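Long-range contacts in Exo-alpha-sialidase (Clostridium perfringens, PDB 2VO8), which probably cleaves terminal sialic acids from glycans as a family 33 glycoside hydrolase and, through its cohesin module, probably docks into multi-enzyme toxin complexes: residues A28-E33 with V97-T102; S43-F48 with K78-V83. All blocks are in the same frame, centred on the assembly; numbering follows the deposited sequence.

Contact 1: residues A28-E33 with V97-T102; sequences AILGIE and VKVNLT
The flat groups that meet between Ala28-Leu30 and Val97-Val99 are peptide units, joined by four backbone hydrogen bonds. Ala28 and Val99 exchange two of them, Ala28 N to Val99 O at 2.8 Å and Val99 N to Ala28 O at 2.8 Å. The Leu30-Val97 pair supplies the other two: Leu30 N lies 2.8 Å from Val97 O, while Val97 N reaches Leu30 O at 3.0 Å. Val97 O also receives a CA-H contact from Ile29 CA, at 3.4 Å.

On one face of these peptides sit Ala28, Leu30, Val97 and Val99, all buried. Leu30 turns CG anti to its own carbonyl carbon (chi1 -41°), and CG touches both Val97 CB and Val99 CG2; its CD1 continues to Val99 CG2 at 4.0 Å. This hydrophobic layer meets Tyr46, Ile81 and Val83 of the facing strands. The other face carries Ile29 and Lys98, a non-hydrogen-bonded pair that is partly exposed, with Ile29 resting on Phe63.

The strand segments run antiparallel at 157°. An antiparallel pair with its apolar face turned to the opposing sheet is the usual build of a beta sandwich; here it belongs to the jelly roll of the cohesin module, within the sheet that also includes strands 10-15 and 55-62.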
loop_
_atom_site.group_PDB
_atom_site.type_symbol
_atom_site.label_atom_id
_atom_site.label_comp_id
_atom_site.label_asym_id
_atom_site.label_seq_id
_atom_site.Cartn_x
_atom_site.Cartn_y
_atom_site.Cartn_z
ATOM N N ALA A 28 -1.679 6.334 -4.437
ATOM C CA ALA A 28 -0.739 5.980 -3.383
ATOM C C ALA A 28 0.015 4.712 -3.753
ATOM O O ALA A 28 -0.590 3.712 -4.144
ATOM C CB ALA A 28 -1.467 5.799 -2.061
ATOM N N ILE A 29 1.337 4.760 -3.627
ATOM C CA ILE A 29 2.196 3.677 -4.092
ATOM C C ILE A 29 2.768 2.888 -2.918
ATOM O O ILE A 29 3.571 3.405 -2.141
ATOM C CB ILE A 29 3.356 4.207 -4.955
ATOM C CG1 ILE A 29 2.813 4.951 -6.177
ATOM C CG2 ILE A 29 4.267 3.067 -5.381
ATOM C CD1 ILE A 29 3.881 5.646 -6.993
ATOM N N LEU A 30 2.347 1.634 -2.798
ATOM C CA LEU A 30 2.721 0.803 -1.672
ATOM C C LEU A 30 3.916 -0.090 -2.026
ATOM O O LEU A 30 3.965 -0.681 -3.103
ATOM C CB LEU A 30 1.584 -0.045 -1.198
ATOM C CG LEU A 30 0.179 0.549 -1.135
ATOM C CD1 LEU A 30 -0.735 -0.473 -0.478
ATOM C CD2 LEU A 30 0.280 1.868 -0.308
ATOM N N GLY A 31 4.898 -0.162 -1.135
ATOM C CA GLY A 31 6.073 -0.995 -1.435
ATOM C C GLY A 31 6.779 -1.516 -0.208
ATOM O O GLY A 31 6.208 -1.570 0.881
ATOM N N ILE A 32 8.019 -1.939 -0.437
ATOM C CA ILE A 32 8.905 -2.417 0.644
ATOM C C ILE A 32 10.258 -1.730 0.487
ATOM O O ILE A 32 10.578 -1.187 -0.595
ATOM C CB ILE A 32 9.012 -3.968 0.628
ATOM C CG1 ILE A 32 9.540 -4.503 -0.708
ATOM C CG2 ILE A 32 7.660 -4.653 0.995
ATOM C CD1 ILE A 32 9.863 -6.015 -0.645
ATOM N N GLU A 33 11.061 -1.712 1.559
ATOM C CA GLU A 33 12.379 -1.067 1.524
ATOM C C GLU A 33 13.241 -1.661 2.642
ATOM O O GLU A 33 12.732 -2.112 3.652
ATOM C CB GLU A 33 12.257 0.459 1.656
ATOM C CG GLU A 33 13.580 1.261 1.652
ATOM C CD GLU A 33 14.265 1.291 3.019
ATOM O OE1 GLU A 33 13.576 1.188 4.044
ATOM O OE2 GLU A 33 15.510 1.395 3.062
ATOM N N VAL A 97 2.267 -1.979 -5.270
ATOM C CA VAL A 97 0.825 -1.763 -5.454
ATOM C C VAL A 97 0.543 -0.281 -5.724
ATOM O O VAL A 97 1.196 0.587 -5.134
ATOM C CB VAL A 97 0.025 -2.177 -4.216
ATOM C CG1 VAL A 97 -1.559 -1.918 -4.474
ATOM C CG2 VAL A 97 0.338 -3.593 -3.785
ATOM N N LYS A 98 -0.391 -0.019 -6.647
ATOM C CA LYS A 98 -0.907 1.334 -6.928
ATOM C C LYS A 98 -2.331 1.369 -6.383
ATOM O O LYS A 98 -3.167 0.576 -6.816
ATOM C CB LYS A 98 -1.000 1.570 -8.433
ATOM C CG LYS A 98 0.301 1.510 -9.208
ATOM C CD LYS A 98 0.107 1.967 -10.664
ATOM C CE LYS A 98 0.256 0.877 -11.732
ATOM N NZ LYS A 98 0.737 1.582 -12.986
ATOM N N VAL A 99 -2.620 2.285 -5.455
ATOM C CA VAL A 99 -3.987 2.472 -4.953
ATOM C C VAL A 99 -4.510 3.808 -5.495
ATOM O O VAL A 99 -3.951 4.858 -5.232
ATOM C CB VAL A 99 -4.075 2.455 -3.390
ATOM C CG1 VAL A 99 -5.538 2.608 -2.896
ATOM C CG2 VAL A 99 -3.469 1.231 -2.809
ATOM N N ASN A 100 -5.537 3.755 -6.344
ATOM C CA ASN A 100 -6.023 4.943 -7.041
ATOM C C ASN A 100 -7.278 5.426 -6.292
ATOM O O ASN A 100 -8.194 4.643 -6.042
ATOM C CB ASN A 100 -6.344 4.626 -8.502
ATOM C CG ASN A 100 -6.546 5.859 -9.306
ATOM O OD1 ASN A 100 -7.611 6.532 -9.178
ATOM N ND2 ASN A 100 -5.538 6.231 -10.107
ATOM N N LEU A 101 -7.234 6.683 -5.872
ATOM C CA LEU A 101 -8.254 7.336 -5.025
ATOM C C LEU A 101 -8.637 8.673 -5.609
ATOM O O LEU A 101 -7.851 9.309 -6.224
ATOM C CB LEU A 101 -7.706 7.566 -3.605
ATOM C CG LEU A 101 -7.389 6.259 -2.863
ATOM C CD1 LEU A 101 -5.965 6.310 -2.248
ATOM C CD2 LEU A 101 -8.381 5.889 -1.834
ATOM N N THR A 102 -9.880 9.109 -5.392
ATOM C CA THR A 102 -10.316 10.475 -5.732
ATOM C C THR A 102 -10.906 11.128 -4.472
ATOM O O THR A 102 -11.835 10.566 -3.860
ATOM C CB THR A 102 -11.359 10.496 -6.845
ATOM O OG1 THR A 102 -10.843 9.826 -8.021
ATOM C CG2 THR A 102 -11.808 11.952 -7.181
#

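Contact 2: residues S43-F48 with K78-V83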
loop_
_atom_site.group_PDB
_atom_site.type_symbol
_atom_site.label_atom_id
_atom_site.label_comp_id
_atom_site.label_asym_id
_atom_site.label_seq_id
_atom_site.Cartn_x
_atom_site.Cartn_y
_atom_site.Cartn_z
ATOM N N SER A 43 5.737 -12.787 -1.450
ATOM C CA SER A 43 4.368 -12.245 -1.355
ATOM C C SER A 43 4.403 -11.141 -0.336
ATOM O O SER A 43 5.286 -11.152 0.526
ATOM C CB SER A 43 3.377 -13.331 -0.921
ATOM O OG SER A 43 3.707 -13.932 0.305
ATOM N N ALA A 44 3.459 -10.203 -0.424
ATOM C CA ALA A 44 3.287 -9.238 0.676
ATOM C C ALA A 44 1.796 -9.104 0.991
ATOM O O ALA A 44 0.919 -9.521 0.191
ATOM C CB ALA A 44 3.939 -7.942 0.351
ATOM N N GLU A 45 1.498 -8.527 2.150
ATOM C CA GLU A 45 0.119 -8.252 2.537
ATOM C C GLU A 45 0.017 -6.954 3.330
ATOM O O GLU A 45 0.689 -6.783 4.348
ATOM C CB GLU A 45 -0.451 -9.413 3.353
ATOM C CG GLU A 45 -1.729 -9.076 4.105
ATOM C CD GLU A 45 -2.317 -10.276 4.820
ATOM O OE1 GLU A 45 -1.764 -11.386 4.677
ATOM O OE2 GLU A 45 -3.335 -10.109 5.526
ATOM N N TYR A 46 -0.826 -6.042 2.859
ATOM C CA TYR A 46 -1.135 -4.827 3.604
ATOM C C TYR A 46 -2.562 -4.859 4.141
ATOM O O TYR A 46 -3.412 -5.587 3.630
ATOM C CB TYR A 46 -0.933 -3.592 2.722
ATOM C CG TYR A 46 0.418 -3.536 2.048
ATOM C CD1 TYR A 46 1.547 -3.123 2.745
ATOM C CD2 TYR A 46 0.567 -3.894 0.715
ATOM C CE1 TYR A 46 2.785 -3.071 2.132
ATOM C CE2 TYR A 46 1.800 -3.844 0.094
ATOM C CZ TYR A 46 2.906 -3.431 0.807
ATOM O OH TYR A 46 4.136 -3.380 0.194
ATOM N N LEU A 47 -2.816 -4.065 5.177
ATOM C CA LEU A 47 -4.143 -3.573 5.445
ATOM C C LEU A 47 -3.988 -2.067 5.286
ATOM O O LEU A 47 -3.261 -1.405 6.040
ATOM C CB LEU A 47 -4.761 -4.030 6.770
ATOM C CG LEU A 47 -6.246 -3.578 6.817
ATOM C CD1 LEU A 47 -7.199 -4.453 6.019
ATOM C CD2 LEU A 47 -6.743 -3.347 8.253
ATOM N N PHE A 48 -4.624 -1.576 4.218
ATOM C CA PHE A 48 -4.521 -0.187 3.774
ATOM C C PHE A 48 -5.707 0.572 4.353
ATOM O O PHE A 48 -6.831 0.147 4.194
ATOM C CB PHE A 48 -4.568 -0.084 2.258
ATOM C CG PHE A 48 -4.603 1.346 1.747
ATOM C CD1 PHE A 48 -3.450 2.106 1.645
ATOM C CD2 PHE A 48 -5.808 1.935 1.384
ATOM C CE1 PHE A 48 -3.480 3.403 1.180
ATOM C CE2 PHE A 48 -5.833 3.201 0.903
ATOM C CZ PHE A 48 -4.704 3.945 0.788
ATOM N N LYS A 78 -10.987 0.319 5.122
ATOM C CA LYS A 78 -10.003 -0.722 5.512
ATOM C C LYS A 78 -9.958 -1.790 4.435
ATOM O O LYS A 78 -10.948 -2.490 4.228
ATOM C CB LYS A 78 -10.357 -1.357 6.850
ATOM C CG LYS A 78 -10.329 -0.357 8.005
ATOM C CD LYS A 78 -10.541 -1.034 9.324
ATOM C CE LYS A 78 -10.432 -0.034 10.477
ATOM N NZ LYS A 78 -11.114 -0.507 11.704
ATOM N N VAL A 79 -8.811 -1.885 3.749
ATOM C CA VAL A 79 -8.692 -2.686 2.515
ATOM C C VAL A 79 -7.555 -3.705 2.691
ATOM O O VAL A 79 -6.385 -3.333 2.869
ATOM C CB VAL A 79 -8.417 -1.846 1.278
ATOM C CG1 VAL A 79 -8.548 -2.725 -0.044
ATOM C CG2 VAL A 79 -9.319 -0.612 1.200
ATOM N N ARG A 80 -7.932 -4.975 2.637
ATOM C CA ARG A 80 -6.981 -6.075 2.663
ATOM C C ARG A 80 -6.408 -6.243 1.269
ATOM O O ARG A 80 -7.159 -6.427 0.314
ATOM C CB ARG A 80 -7.646 -7.365 3.130
ATOM C CG ARG A 80 -6.649 -8.505 3.160
ATOM C CD ARG A 80 -7.143 -9.668 3.981
ATOM N NE ARG A 80 -8.177 -10.445 3.288
ATOM C CZ ARG A 80 -9.449 -10.592 3.688
ATOM N NH1 ARG A 80 -9.909 -10.005 4.805
ATOM N NH2 ARG A 80 -10.284 -11.328 2.961
ATOM N N ILE A 81 -5.088 -6.190 1.163
ATOM C CA ILE A 81 -4.363 -6.220 -0.110
ATOM C C ILE A 81 -3.322 -7.336 -0.046
ATOM O O ILE A 81 -2.467 -7.345 0.856
ATOM C CB ILE A 81 -3.681 -4.907 -0.440
ATOM C CG1 ILE A 81 -4.700 -3.750 -0.421
ATOM C CG2 ILE A 81 -2.889 -5.011 -1.769
ATOM C CD1 ILE A 81 -4.128 -2.505 -0.769
ATOM N N LEU A 82 -3.470 -8.315 -0.960
ATOM C CA LEU A 82 -2.525 -9.440 -1.075
ATOM C C LEU A 82 -1.784 -9.253 -2.382
ATOM O O LEU A 82 -2.436 -9.184 -3.456
ATOM C CB LEU A 82 -3.273 -10.782 -1.096
ATOM C CG LEU A 82 -4.152 -11.112 0.109
ATOM C CD1 LEU A 82 -4.877 -12.491 -0.001
ATOM C CD2 LEU A 82 -3.340 -11.076 1.380
ATOM N N VAL A 83 -0.449 -9.164 -2.300
ATOM C CA VAL A 83 0.465 -9.039 -3.438
ATOM C C VAL A 83 1.226 -10.374 -3.519
ATOM O O VAL A 83 1.766 -10.830 -2.528
ATOM C CB VAL A 83 1.631 -7.997 -3.286
ATOM C CG1 VAL A 83 2.201 -7.670 -4.648
ATOM C CG2 VAL A 83 1.273 -6.714 -2.517
#
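Glu45 runs alongside Leu82, both side chains heading the same way, and the glutamate uses its whole length against one methyl group. Its CB is 3.9 Å from Leu82 CD2 and also faces the carbonyl oxygen of Ile81. With CG anti to the backbone N (chi1 165°) and CD continuing the extended chain (chi2 176°), CG follows the same methyl, 3.7 Å from Leu82 CD2. CD remains beside it, and at the tip OE1 is still 3.7 Å from Leu82 CD2. The other oxygen, OE2, turns to Arg80 and meets the aliphatic CD of that residue at 4.1 Å. No salt bridge results, since Glu45 OE2 is 5.3 Å from Arg80 NE; the carboxylate and guanidinium planes are turned 65° from each other. Any attraction between the charges would act at a distance.

Next to them on this face, Leu47 drops CD1 onto the peptide of Val79, 3.4 Å from its C atom, and against Arg80 CB. The opposite face is buried and largely apolar. Tyr46 CE2 touches Val83 CG2 at 3.9 Å, Ile81 CG2 sits at the edge of the tyrosine ring, and Phe48 packs CB against Ile81 CD1 at 3.9 Å while Val79 CG2 approaches its ring edge.

Six backbone hydrogen bonds tie Ala44 to Val83, Tyr46 to Ile81 and Phe48 to Val79. The four strands, in the order 107-121, 41-49, 78-85, 67-75, form the sheet that cohesins use to bind dockerin, so the face bearing Glu45, Leu47, Arg80 and Leu82 is probably part of the dockerin-binding surface of this jelly-roll sandwich.

Contact 1 lies near the centre of the chain and is mostly buried; contact 2 is larger and only partly buried. Each is an antiparallel pair, but they belong to opposing layers of the sandwich, and contact 2 is nested within the chain loop that contact 1 closes. Strands 26-33 and 41-49 are consecutive, as are 78-85 and 95-103, so each contact takes one strand from both pairs. Their apolar faces meet in the core, where Val97 CG2 lies 3.5 Å from Val83 CG2, and Tyr46 OH makes a weak, probable hydrogen bond to Gly31 O. Contact 1 has one outer pair, Ile29 and Lys98, whereas contact 2 has a wider outer face with Glu45, Leu47, Arg80 and Leu82.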